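Local coordinates for protein endoglucanase (Bacillus akibai, PDB 1UWW) that hydrolyses internal beta-1,4-glucosidic bonds of cellulose and related glucans, and is represented here by its family 28 module, which binds non-crystalline cellulose, at residues A[43-48]-A[52-57]. Residues are numbered along the deposited sequence; the frame is centred on the assembly and turned at random.
Sequences TIEEAN and ALSWEF
The peptide groups of T43 and E45 meet those of S54 and A52 edge to edge, through their N-H and C=O groups. The flat carboxylate of E45 lies apart from these, beside T43 on the face that carries T43, E45, A52 and S54. T43 N donates to S54 O, and S54 N to T43 O. E45 N donates to A52 O (2.9 Å), and A52 N to E45 O (2.8 Å). T43/S54 and E45/A52 are thus the hydrogen-bonded pairs, with the non-hydrogen-bonded pair I44/L53 between them. The I44 CA-H adds a contact to A52 O.

On the face with T43, E45 and S54, CG of E45 lies against CB of S54 at 3.7 Å. The E45 chain bends at chi2 (-69°) and turns its carboxylate back to T43. There OE2 accepts from T43 OG1 (2.7 Å) through its anti lone pair. A water donates to T43 OG1 and, more distantly, to S54 O. S54 OG bonds to V181 O and R180 on the next strand, 180-189. On the other face, CD1 of I44 meets CD1 of L53 (4.1 Å), and L53 also packs on L74 of the opposing sheet.

The two strands form an antiparallel beta hairpin, strongly twisted, with 107° between the short segments. Its first strand, 43-47, is the outermost on this side of its sheet within the chain. The arrangement belongs to the beta-sandwich of a family 17/28 carbohydrate-binding module.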
loop_
_atom_site.group_PDB
_atom_site.type_symbol
_atom_site.label_atom_id
_atom_site.label_comp_id
_atom_site.label_asym_id
_atom_site.label_seq_id
_atom_site.Cartn_x
_atom_site.Cartn_y
_atom_site.Cartn_z
ATOM N N THR A 43 5.357 -20.165 -16.060
ATOM C CA THR A 43 4.794 -20.913 -17.184
ATOM C C THR A 43 3.412 -20.400 -17.553
ATOM O O THR A 43 2.802 -19.602 -16.831
ATOM C CB THR A 43 4.727 -22.419 -16.877
ATOM O OG1 THR A 43 3.878 -22.637 -15.758
ATOM C CG2 THR A 43 6.116 -22.980 -16.520
ATOM N N ILE A 44 2.915 -20.836 -18.690
ATOM C CA ILE A 44 1.588 -20.470 -19.113
ATOM C C ILE A 44 0.638 -21.625 -18.774
ATOM O O ILE A 44 0.851 -22.761 -19.212
ATOM C CB ILE A 44 1.568 -20.158 -20.632
ATOM C CG1 ILE A 44 2.561 -19.037 -21.015
ATOM C CG2 ILE A 44 0.136 -19.788 -21.054
ATOM C CD1 ILE A 44 2.518 -17.814 -20.136
ATOM N N GLU A 45 -0.397 -21.350 -17.990
ATOM C CA GLU A 45 -1.315 -22.366 -17.484
ATOM C C GLU A 45 -2.770 -21.881 -17.636
ATOM O O GLU A 45 -3.055 -20.684 -17.607
ATOM C CB GLU A 45 -1.012 -22.701 -16.021
ATOM C CG GLU A 45 0.436 -23.067 -15.723
ATOM C CD GLU A 45 0.874 -24.390 -16.308
ATOM O OE1 GLU A 45 -0.006 -25.198 -16.729
ATOM O OE2 GLU A 45 2.117 -24.580 -16.356
ATOM N N GLU A 46 -3.714 -22.811 -17.739
ATOM C CA GLU A 46 -5.124 -22.488 -17.870
ATOM C C GLU A 46 -5.719 -22.011 -16.548
ATOM O O GLU A 46 -5.497 -22.618 -15.492
ATOM C CB GLU A 46 -5.888 -23.701 -18.404
ATOM C CG GLU A 46 -7.366 -23.428 -18.692
ATOM C CD GLU A 46 -8.294 -23.719 -17.515
ATOM O OE1 GLU A 46 -7.924 -24.530 -16.628
ATOM O OE2 GLU A 46 -9.416 -23.159 -17.456
ATOM N N ALA A 47 -6.445 -20.908 -16.593
ATOM C CA ALA A 47 -7.226 -20.426 -15.460
ATOM C C ALA A 47 -8.502 -19.803 -15.994
ATOM O O ALA A 47 -8.461 -18.877 -16.815
ATOM C CB ALA A 47 -6.455 -19.393 -14.644
ATOM N N ASN A 48 -9.641 -20.299 -15.532
ATOM C CA ASN A 48 -10.926 -19.664 -15.836
ATOM C C ASN A 48 -11.219 -19.623 -17.339
ATOM O O ASN A 48 -11.847 -18.679 -17.812
ATOM C CB ASN A 48 -10.953 -18.265 -15.187
ATOM C CG ASN A 48 -12.334 -17.606 -15.172
ATOM O OD1 ASN A 48 -13.374 -18.278 -15.092
ATOM N ND2 ASN A 48 -12.340 -16.277 -15.145
ATOM N N ALA A 52 -2.914 -18.144 -18.864
ATOM C CA ALA A 52 -2.466 -17.121 -17.933
ATOM C C ALA A 52 -0.998 -17.351 -17.559
ATOM O O ALA A 52 -0.516 -18.469 -17.570
ATOM C CB ALA A 52 -3.323 -17.178 -16.715
ATOM N N LEU A 53 -0.290 -16.288 -17.216
ATOM C CA LEU A 53 1.064 -16.356 -16.662
ATOM C C LEU A 53 0.946 -16.920 -15.234
ATOM O O LEU A 53 0.146 -16.436 -14.449
ATOM C CB LEU A 53 1.654 -14.960 -16.614
ATOM C CG LEU A 53 3.099 -14.839 -16.130
ATOM C CD1 LEU A 53 4.061 -15.482 -17.104
ATOM C CD2 LEU A 53 3.454 -13.382 -15.888
ATOM N N SER A 54 1.768 -17.903 -14.871
ATOM C CA SER A 54 1.601 -18.640 -13.613
ATOM C C SER A 54 2.911 -19.021 -12.948
ATOM O O SER A 54 3.912 -19.257 -13.618
ATOM C CB SER A 54 0.722 -19.873 -13.892
ATOM O OG SER A 54 0.335 -20.558 -12.730
ATOM N N TRP A 55 2.889 -19.034 -11.622
ATOM C CA TRP A 55 3.998 -19.580 -10.832
ATOM C C TRP A 55 3.402 -20.119 -9.542
ATOM O O TRP A 55 2.286 -19.801 -9.178
ATOM C CB TRP A 55 5.093 -18.524 -10.603
ATOM C CG TRP A 55 4.689 -17.363 -9.751
ATOM C CD1 TRP A 55 4.962 -17.205 -8.424
ATOM C CD2 TRP A 55 3.969 -16.174 -10.156
ATOM N NE1 TRP A 55 4.437 -16.014 -7.978
ATOM C CE2 TRP A 55 3.839 -15.357 -9.020
ATOM C CE3 TRP A 55 3.409 -15.733 -11.359
ATOM C CZ2 TRP A 55 3.197 -14.111 -9.055
ATOM C CZ3 TRP A 55 2.756 -14.494 -11.382
ATOM C CH2 TRP A 55 2.661 -13.714 -10.241
ATOM N N GLU A 56 4.179 -20.906 -8.811
ATOM C CA GLU A 56 3.783 -21.365 -7.494
ATOM C C GLU A 56 4.881 -21.094 -6.480
ATOM O O GLU A 56 6.060 -21.055 -6.805
ATOM C CB GLU A 56 3.294 -22.807 -7.481
ATOM C CG GLU A 56 4.190 -23.885 -7.958
ATOM C CD GLU A 56 3.525 -25.270 -7.762
ATOM O OE1 GLU A 56 2.261 -25.389 -7.684
ATOM O OE2 GLU A 56 4.265 -26.240 -7.679
ATOM N N PHE A 57 4.460 -20.853 -5.262
ATOM C CA PHE A 57 5.374 -20.482 -4.190
ATOM C C PHE A 57 4.610 -20.483 -2.882
ATOM O O PHE A 57 3.401 -20.559 -2.852
ATOM C CB PHE A 57 5.984 -19.084 -4.428
ATOM C CG PHE A 57 5.027 -17.953 -4.128
ATOM C CD1 PHE A 57 3.951 -17.659 -4.974
ATOM C CD2 PHE A 57 5.134 -17.229 -2.946
ATOM C CE1 PHE A 57 3.068 -16.647 -4.651
ATOM C CE2 PHE A 57 4.219 -16.260 -2.644
ATOM C CZ PHE A 57 3.206 -15.978 -3.495
HETATM O O HOH W 1 4.859 -22.393 -13.273
#